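Local coordinates for glucose-binding protein (Thermus thermophilus HB27, PDB 2B3F) that binds glucose and galactose as a soluble, periplasmic-type sugar receptor and probably hands them to a binding-protein-dependent transport system, at residues E165-T168 with Q169-W173; L222-Q225 with Q226-R230; N239-G242 with D243-A246. One frame throughout, in Å; residues are numbered along the deposited sequence.

Interactions 1, 2 and 3 are two helix starts and a strand-to-helix turn that gather beside the bound galactose, their centres about 12 Å (1 and 2), 12 Å (1 and 3) and 10 Å (2 and 3) apart. Three tryptophans join them: Trp167 CZ2 lies 3.6 Å from Trp224 CD1, and Trp224 CZ2 lies 3.5 Å from Trp244 CD1, the latter two rings meeting edge-to-face. Met241 closes the group, its SD 3.6 Å from Trp167 CH2. The backbone adds a probable hydrogen bond between Glu165 N and Leu222 O, at 2.9 Å. Trp224 and Trp244 belong to the sugar pocket itself, and the side chain of Trp167 comes within about 4 Å of the galactose.

Interaction 1: residues E165-T168 with Q169-W173; sequences ENWT and QQHLW
Asn166 and Gln170 link their side chains one turn apart on the first turn of helix 166-190, where Glu165 occupies the N-cap position. Gln170 NE2 donates to Asn166 OD1 over 2.8 Å, with an N-H...O angle of 157°. The acceptor lies close to the plane of the Gln170 amide; the donor is tilted out of the Asn166 carbonyl plane, and the two amide planes stand 75° apart. Asn166 ND2 is held separately by Gly361 O, so both ends of this amide are fixed.

The tight part is the buried side of the turn. Trp167 and His171 run side by side, with His171 ND1 at the edge of the indole, 3.9 Å from Trp167 CZ3. Thr168 CG2 covers one indole face, 3.6 Å above the ring centre. His171 is anchored at both nitrogens, ND1 to His348 NE2 and NE2 to Ser121 O, which ties this turn to a pocket residue.

The looser side lies at the start of the helix. Glu165 and Asn166 are partly exposed, and the Glu165 side chain comes no nearer than 5.6 Å to 169-173. Backbone Glu165 O receives a weak bond from Gln169 N, at 3.3 Å. The firm hold on that oxygen is buried Thr168: its N reaches Glu165 O at 2.7 Å, and chi1 of 76° turns its OG1 back to meet Glu165 O at 2.8 Å, in the carbonyl plane and on a lone pair.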
loop_
_atom_site.group_PDB
_atom_site.type_symbol
_atom_site.label_atom_id
_atom_site.label_comp_id
_atom_site.label_asym_id
_atom_site.label_seq_id
_atom_site.Cartn_x
_atom_site.Cartn_y
_atom_site.Cartn_z
ATOM N N GLU A 165 -7.692 -10.859 6.187
ATOM C CA GLU A 165 -7.655 -10.295 7.519
ATOM C C GLU A 165 -8.008 -8.796 7.574
ATOM O O GLU A 165 -8.118 -8.106 6.549
ATOM C CB GLU A 165 -6.281 -10.542 8.155
ATOM C CG GLU A 165 -5.109 -9.816 7.454
ATOM C CD GLU A 165 -3.797 -10.009 8.166
ATOM O OE1 GLU A 165 -3.742 -9.722 9.390
ATOM O OE2 GLU A 165 -2.814 -10.424 7.514
ATOM N N ASN A 166 -8.178 -8.308 8.799
ATOM C CA ASN A 166 -8.668 -6.968 9.055
ATOM C C ASN A 166 -8.086 -5.894 8.134
ATOM O O ASN A 166 -8.850 -5.155 7.513
ATOM C CB ASN A 166 -8.423 -6.599 10.522
ATOM C CG ASN A 166 -8.857 -5.186 10.865
ATOM O OD1 ASN A 166 -8.105 -4.244 10.638
ATOM N ND2 ASN A 166 -10.024 -5.043 11.520
ATOM N N TRP A 167 -6.768 -5.816 8.030
ATOM C CA TRP A 167 -6.214 -4.712 7.195
ATOM C C TRP A 167 -6.690 -4.799 5.747
ATOM O O TRP A 167 -6.855 -3.768 5.091
ATOM C CB TRP A 167 -4.697 -4.590 7.302
ATOM C CG TRP A 167 -3.918 -5.563 6.548
ATOM C CD1 TRP A 167 -3.338 -6.686 7.020
ATOM C CD2 TRP A 167 -3.577 -5.483 5.154
ATOM N NE1 TRP A 167 -2.680 -7.346 6.014
ATOM C CE2 TRP A 167 -2.800 -6.622 4.856
ATOM C CE3 TRP A 167 -3.860 -4.570 4.134
ATOM C CZ2 TRP A 167 -2.285 -6.863 3.582
ATOM C CZ3 TRP A 167 -3.367 -4.816 2.868
ATOM C CH2 TRP A 167 -2.587 -5.954 2.599
ATOM N N THR A 168 -6.925 -6.010 5.232
ATOM C CA THR A 168 -7.373 -6.163 3.831
ATOM C C THR A 168 -8.823 -5.704 3.660
ATOM O O THR A 168 -9.262 -5.352 2.571
ATOM C CB THR A 168 -7.220 -7.606 3.282
ATOM O OG1 THR A 168 -8.252 -8.448 3.817
ATOM C CG2 THR A 168 -5.872 -8.171 3.570
ATOM N N GLN A 169 -9.580 -5.747 4.759
ATOM C CA GLN A 169 -10.943 -5.230 4.762
ATOM C C GLN A 169 -10.914 -3.705 4.727
ATOM O O GLN A 169 -11.683 -3.087 4.010
ATOM C CB GLN A 169 -11.701 -5.745 5.978
ATOM C CG GLN A 169 -11.782 -7.260 6.041
ATOM C CD GLN A 169 -12.036 -7.783 7.460
ATOM O OE1 GLN A 169 -12.520 -7.045 8.341
ATOM N NE2 GLN A 169 -11.654 -9.045 7.701
ATOM N N GLN A 170 -9.998 -3.112 5.480
ATOM C CA GLN A 170 -9.748 -1.670 5.399
ATOM C C GLN A 170 -9.316 -1.294 3.983
ATOM O O GLN A 170 -9.750 -0.280 3.447
ATOM C CB GLN A 170 -8.663 -1.255 6.365
ATOM C CG GLN A 170 -8.936 -1.499 7.869
ATOM C CD GLN A 170 -7.784 -0.983 8.705
ATOM O OE1 GLN A 170 -7.329 0.142 8.499
ATOM N NE2 GLN A 170 -7.291 -1.795 9.630
ATOM N N HIS A 171 -8.455 -2.127 3.398
ATOM C CA HIS A 171 -7.960 -1.941 2.044
ATOM C C HIS A 171 -9.097 -1.897 1.037
ATOM O O HIS A 171 -9.162 -1.014 0.203
ATOM C CB HIS A 171 -6.965 -3.032 1.659
ATOM C CG HIS A 171 -6.236 -2.724 0.395
ATOM N ND1 HIS A 171 -4.938 -2.256 0.380
ATOM C CD2 HIS A 171 -6.650 -2.762 -0.894
ATOM C CE1 HIS A 171 -4.580 -2.035 -0.874
ATOM N NE2 HIS A 171 -5.594 -2.344 -1.667
ATOM N N LEU A 172 -9.997 -2.870 1.132
ATOM C CA LEU A 172 -11.200 -2.862 0.315
ATOM C C LEU A 172 -12.020 -1.582 0.536
ATOM O O LEU A 172 -12.470 -0.949 -0.426
ATOM C CB LEU A 172 -12.049 -4.063 0.680
ATOM C CG LEU A 172 -13.410 -4.148 0.035
ATOM C CD1 LEU A 172 -13.315 -4.218 -1.492
ATOM C CD2 LEU A 172 -14.087 -5.407 0.635
ATOM N N TRP A 173 -12.188 -1.194 1.796
ATOM C CA TRP A 173 -12.960 -0.009 2.152
ATOM C C TRP A 173 -12.421 1.259 1.463
ATOM O O TRP A 173 -13.195 2.047 0.966
ATOM C CB TRP A 173 -12.986 0.221 3.663
ATOM C CG TRP A 173 -13.836 1.395 4.083
ATOM C CD1 TRP A 173 -15.180 1.382 4.382
ATOM C CD2 TRP A 173 -13.415 2.767 4.250
ATOM N NE1 TRP A 173 -15.609 2.641 4.716
ATOM C CE2 TRP A 173 -14.555 3.513 4.653
ATOM C CE3 TRP A 173 -12.193 3.430 4.100
ATOM C CZ2 TRP A 173 -14.499 4.888 4.915
ATOM C CZ3 TRP A 173 -12.135 4.790 4.355
ATOM C CH2 TRP A 173 -13.290 5.510 4.754
#

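Interaction 2: residues L222-Q225 with Q226-R230; sequences LSWQ and QAVDR
Ser223 and Gln226 exchange two hydrogen bonds at the start of helix 224-233. Gln226 N donates to Ser223 OG at 3.0 Å and 162°, while Ser223 N donates to Gln226 OE1 at 3.1 Å, meeting a lone pair in the plane of the carbonyl. Ser223 chi1 of 72° sets OG between its own N and carbonyl carbon, facing the first turn. A valine here would probably leave Gln226 N without its side-chain acceptor and the helix start less firmly fixed. OG also gives a weak bond to Gln225 OE1, whereas Gln225 NE2 is taken by Asp12 OD1. Trp224 NE1 donates to Glu13 OE1, a galactose-binding side chain.

The Gln225 amide, its chain bent at chi2 (96°), lies over one face of the neighbouring Trp224 indole, CD 3.3 Å above the plane and offset toward the rim.

Among the apolar contacts, Val228 CG2 sits at the edge of the Trp224 indole, 3.9 Å from CE3. Farther out, the Leu222 side chain crosses that of Arg230 at about a right angle, Leu222 CD1 4.1 Å from Arg230 CD.

The reciprocal Ser223-Gln226 pair is a capping box, and it begins the helix that carries Trp224 into the sugar pocket.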
loop_
_atom_site.group_PDB
_atom_site.type_symbol
_atom_site.label_atom_id
_atom_site.label_comp_id
_atom_site.label_asym_id
_atom_site.label_seq_id
_atom_site.Cartn_x
_atom_site.Cartn_y
_atom_site.Cartn_z
ATOM N N LEU A 222 -7.238 -15.112 7.096
ATOM C CA LEU A 222 -6.437 -15.298 5.882
ATOM C C LEU A 222 -5.463 -14.138 5.645
ATOM O O LEU A 222 -5.809 -12.993 5.850
ATOM C CB LEU A 222 -7.317 -15.416 4.642
ATOM C CG LEU A 222 -8.429 -16.482 4.619
ATOM C CD1 LEU A 222 -9.034 -16.517 3.214
ATOM C CD2 LEU A 222 -7.933 -17.828 5.041
ATOM N N SER A 223 -4.261 -14.467 5.195
ATOM C CA SER A 223 -3.331 -13.450 4.705
ATOM C C SER A 223 -3.787 -12.846 3.369
ATOM O O SER A 223 -4.624 -13.394 2.657
ATOM C CB SER A 223 -1.951 -14.074 4.533
ATOM O OG SER A 223 -1.962 -14.938 3.426
ATOM N N TRP A 224 -3.176 -11.715 2.968
ATOM C CA TRP A 224 -3.485 -11.168 1.666
ATOM C C TRP A 224 -3.125 -12.140 0.548
ATOM O O TRP A 224 -3.875 -12.231 -0.405
ATOM C CB TRP A 224 -2.855 -9.783 1.447
ATOM C CG TRP A 224 -1.364 -9.759 1.215
ATOM C CD1 TRP A 224 -0.393 -9.510 2.128
ATOM C CD2 TRP A 224 -0.692 -9.948 -0.037
ATOM N NE1 TRP A 224 0.851 -9.527 1.530
ATOM C CE2 TRP A 224 0.688 -9.824 0.206
ATOM C CE3 TRP A 224 -1.123 -10.241 -1.336
ATOM C CZ2 TRP A 224 1.637 -9.968 -0.810
ATOM C CZ3 TRP A 224 -0.179 -10.405 -2.327
ATOM C CH2 TRP A 224 1.178 -10.256 -2.060
ATOM N N GLN A 225 -2.027 -12.883 0.693
ATOM C CA GLN A 225 -1.636 -13.864 -0.326
ATOM C C GLN A 225 -2.674 -14.982 -0.447
ATOM O O GLN A 225 -3.035 -15.387 -1.535
ATOM C CB GLN A 225 -0.283 -14.469 -0.027
ATOM C CG GLN A 225 0.892 -13.460 -0.022
ATOM C CD GLN A 225 1.240 -12.943 1.351
ATOM O OE1 GLN A 225 0.360 -12.750 2.215
ATOM N NE2 GLN A 225 2.546 -12.729 1.589
ATOM N N GLN A 226 -3.176 -15.441 0.693
ATOM C CA GLN A 226 -4.223 -16.488 0.673
ATOM C C GLN A 226 -5.501 -16.022 -0.005
ATOM O O GLN A 226 -6.177 -16.794 -0.667
ATOM C CB GLN A 226 -4.528 -16.964 2.090
ATOM C CG GLN A 226 -3.447 -17.841 2.642
ATOM C CD GLN A 226 -3.743 -18.361 4.015
ATOM O OE1 GLN A 226 -3.995 -17.596 4.948
ATOM N NE2 GLN A 226 -3.717 -19.689 4.158
ATOM N N ALA A 227 -5.850 -14.750 0.174
ATOM C CA ALA A 227 -7.007 -14.194 -0.515
ATOM C C ALA A 227 -6.756 -14.131 -2.054
ATOM O O ALA A 227 -7.639 -14.425 -2.853
ATOM C CB ALA A 227 -7.347 -12.829 0.038
ATOM N N VAL A 228 -5.550 -13.727 -2.473
ATOM C CA VAL A 228 -5.210 -13.777 -3.887
ATOM C C VAL A 228 -5.314 -15.208 -4.407
ATOM O O VAL A 228 -5.844 -15.430 -5.499
ATOM C CB VAL A 228 -3.784 -13.189 -4.181
ATOM C CG1 VAL A 228 -3.404 -13.399 -5.657
ATOM C CG2 VAL A 228 -3.767 -11.699 -3.834
ATOM N N ASP A 229 -4.804 -16.148 -3.620
ATOM C CA ASP A 229 -4.831 -17.560 -3.973
ATOM C C ASP A 229 -6.259 -18.016 -4.300
ATOM O O ASP A 229 -6.442 -18.826 -5.198
ATOM C CB ASP A 229 -4.283 -18.421 -2.830
ATOM C CG ASP A 229 -2.780 -18.371 -2.701
ATOM O OD1 ASP A 229 -2.082 -17.840 -3.614
ATOM O OD2 ASP A 229 -2.293 -18.894 -1.681
ATOM N N ARG A 230 -7.264 -17.505 -3.588
ATOM C CA ARG A 230 -8.654 -17.890 -3.872
ATOM C C ARG A 230 -9.061 -17.542 -5.280
ATOM O O ARG A 230 -9.783 -18.298 -5.929
ATOM C CB ARG A 230 -9.663 -17.257 -2.884
ATOM C CG ARG A 230 -9.569 -17.819 -1.474
ATOM C CD ARG A 230 -10.567 -17.173 -0.536
ATOM N NE ARG A 230 -11.928 -17.484 -0.939
ATOM C CZ ARG A 230 -12.571 -18.596 -0.608
ATOM N NH1 ARG A 230 -11.985 -19.500 0.173
ATOM N NH2 ARG A 230 -13.801 -18.789 -1.060
#

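Interaction 3: residues N239-G242 with D243-A246; sequences NIMG and DWAA. Unlike the reference sequence in segment 239-242: Ile240 (reference Val). With GAL (beta-D-galactopyranose), chain G.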
loop_
_atom_site.group_PDB
_atom_site.type_symbol
_atom_site.label_atom_id
_atom_site.label_comp_id
_atom_site.label_asym_id
_atom_site.label_seq_id
_atom_site.Cartn_x
_atom_site.Cartn_y
_atom_site.Cartn_z
ATOM N N ASN A 239 -10.557 -9.923 -6.442
ATOM C CA ASN A 239 -9.908 -9.500 -5.188
ATOM C C ASN A 239 -9.490 -8.043 -5.349
ATOM O O ASN A 239 -8.991 -7.679 -6.397
ATOM C CB ASN A 239 -8.694 -10.369 -4.891
ATOM C CG ASN A 239 -8.063 -10.069 -3.538
ATOM O OD1 ASN A 239 -8.752 -10.048 -2.487
ATOM N ND2 ASN A 239 -6.750 -9.886 -3.538
ATOM N N ILE A 240 -9.709 -7.226 -4.319
ATOM C CA ILE A 240 -9.269 -5.811 -4.348
ATOM C C ILE A 240 -8.001 -5.734 -3.502
ATOM O O ILE A 240 -8.051 -5.941 -2.298
ATOM C CB ILE A 240 -10.341 -4.852 -3.776
ATOM C CG1 ILE A 240 -11.687 -4.966 -4.534
ATOM C CG2 ILE A 240 -9.840 -3.407 -3.789
ATOM C CD1 ILE A 240 -11.621 -4.752 -6.020
ATOM N N MET A 241 -6.847 -5.438 -4.108
ATOM C CA MET A 241 -5.601 -5.455 -3.354
ATOM C C MET A 241 -4.531 -4.648 -4.105
ATOM O O MET A 241 -4.606 -4.503 -5.334
ATOM C CB MET A 241 -5.160 -6.907 -3.162
ATOM C CG MET A 241 -3.907 -7.156 -2.339
ATOM S SD MET A 241 -3.887 -6.263 -0.783
ATOM C CE MET A 241 -5.429 -6.727 0.018
ATOM N N GLY A 242 -3.561 -4.142 -3.367
ATOM C CA GLY A 242 -2.446 -3.427 -3.984
ATOM C C GLY A 242 -1.660 -4.292 -4.939
ATOM O O GLY A 242 -1.711 -5.526 -4.866
ATOM N N ASP A 243 -0.874 -3.657 -5.805
ATOM C CA ASP A 243 -0.168 -4.381 -6.854
ATOM C C ASP A 243 1.064 -5.172 -6.421
ATOM O O ASP A 243 1.723 -5.812 -7.255
ATOM C CB ASP A 243 0.087 -3.514 -8.111
ATOM C CG ASP A 243 0.644 -2.119 -7.824
ATOM O OD1 ASP A 243 1.102 -1.800 -6.701
ATOM O OD2 ASP A 243 0.594 -1.300 -8.773
ATOM N N TRP A 244 1.325 -5.229 -5.118
ATOM C CA TRP A 244 2.193 -6.297 -4.602
ATOM C C TRP A 244 1.600 -7.667 -5.002
ATOM O O TRP A 244 2.310 -8.666 -5.073
ATOM C CB TRP A 244 2.392 -6.217 -3.083
ATOM C CG TRP A 244 1.156 -5.942 -2.274
ATOM C CD1 TRP A 244 0.319 -6.853 -1.679
ATOM C CD2 TRP A 244 0.666 -4.646 -1.895
ATOM N NE1 TRP A 244 -0.680 -6.193 -0.982
ATOM C CE2 TRP A 244 -0.491 -4.839 -1.116
ATOM C CE3 TRP A 244 1.084 -3.333 -2.173
ATOM C CZ2 TRP A 244 -1.221 -3.767 -0.591
ATOM C CZ3 TRP A 244 0.357 -2.282 -1.665
ATOM C CH2 TRP A 244 -0.776 -2.490 -0.877
ATOM N N ALA A 245 0.297 -7.696 -5.269
ATOM C CA ALA A 245 -0.375 -8.934 -5.748
ATOM C C ALA A 245 0.143 -9.361 -7.111
ATOM O O ALA A 245 0.336 -10.546 -7.340
ATOM C CB ALA A 245 -1.881 -8.752 -5.785
ATOM N N ALA A 246 0.419 -8.394 -7.994
ATOM C CA ALA A 246 1.014 -8.714 -9.285
ATOM C C ALA A 246 2.406 -9.324 -9.095
ATOM O O ALA A 246 2.735 -10.319 -9.746
ATOM C CB ALA A 246 1.058 -7.482 -10.200
HETATM C C1 GAL G . 2.100 -2.260 2.106
HETATM C C2 GAL G . 3.546 -2.046 1.640
HETATM C C3 GAL G . 3.920 -2.982 0.499
HETATM C C4 GAL G . 3.595 -4.435 0.847
HETATM C C5 GAL G . 2.150 -4.500 1.400
HETATM C C6 GAL G . 1.686 -5.906 1.814
HETATM O O1 GAL G . 1.792 -1.445 3.196
HETATM O O2 GAL G . 3.721 -0.667 1.275
HETATM O O3 GAL G . 5.305 -2.863 0.206
HETATM O O4 GAL G . 4.552 -4.870 1.777
HETATM O O5 GAL G . 1.968 -3.632 2.493
HETATM O O6 GAL G . 2.325 -6.311 2.988
#
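Gly242 and Trp244 meet through a CH-pi contact: Gly242 CA stands 3.5 Å from the centroid of the six-membered ring, only 8° off its normal. Trp244 chi1, at 44°, puts CG between the backbone N and the carbonyl carbon, which folds the indole back over Gly242, two residues earlier. A beta carbon on Gly242 would fall about 2.2 Å from Trp244 CH2, so the close approach probably depends on the absence of a side chain.

The sulfur contact is oblique to the ring. Met241, doubly bent along its chain, crosses the indole at about a right angle and places SD 4.2 Å from the centroid of the five-membered ring, 67° off the normal. This Met-aromatic contact also brings SD to 3.2 Å from Trp244 NE1, a buried nitrogen with no hydrogen-bond partner in the model. Met241 CG adds an apolar touch to Ala245 CB at 4.3 Å.

Polar contacts accompany the turn from strand 238-240 into helix 244-252. Ala245 N is placed to donate to Gly242 O, although its position is less certain because of local crowding. Asp243, at the N-cap position, makes no capping bond with its side chain: OD1 accepts from His119 ND1 and Arg120 N, and OD2 pairs with Tyr329 OH.

The galactose contact uses the indole face opposite Gly242. GAL C5 lies over the ring centre, 3.6 Å from Trp244 CD2, while GAL C3 is 3.9 Å from Trp244 CE3. C1, C3 and C5 of the beta sugar carry axial hydrogens on one side, the side turned to the indole. The chemistry implies a division of labour: Trp244 packs its face against the apolar C-H patch, while the sugar's oxygens are bound by polar groups such as Asp278, Glu13 and Lys312.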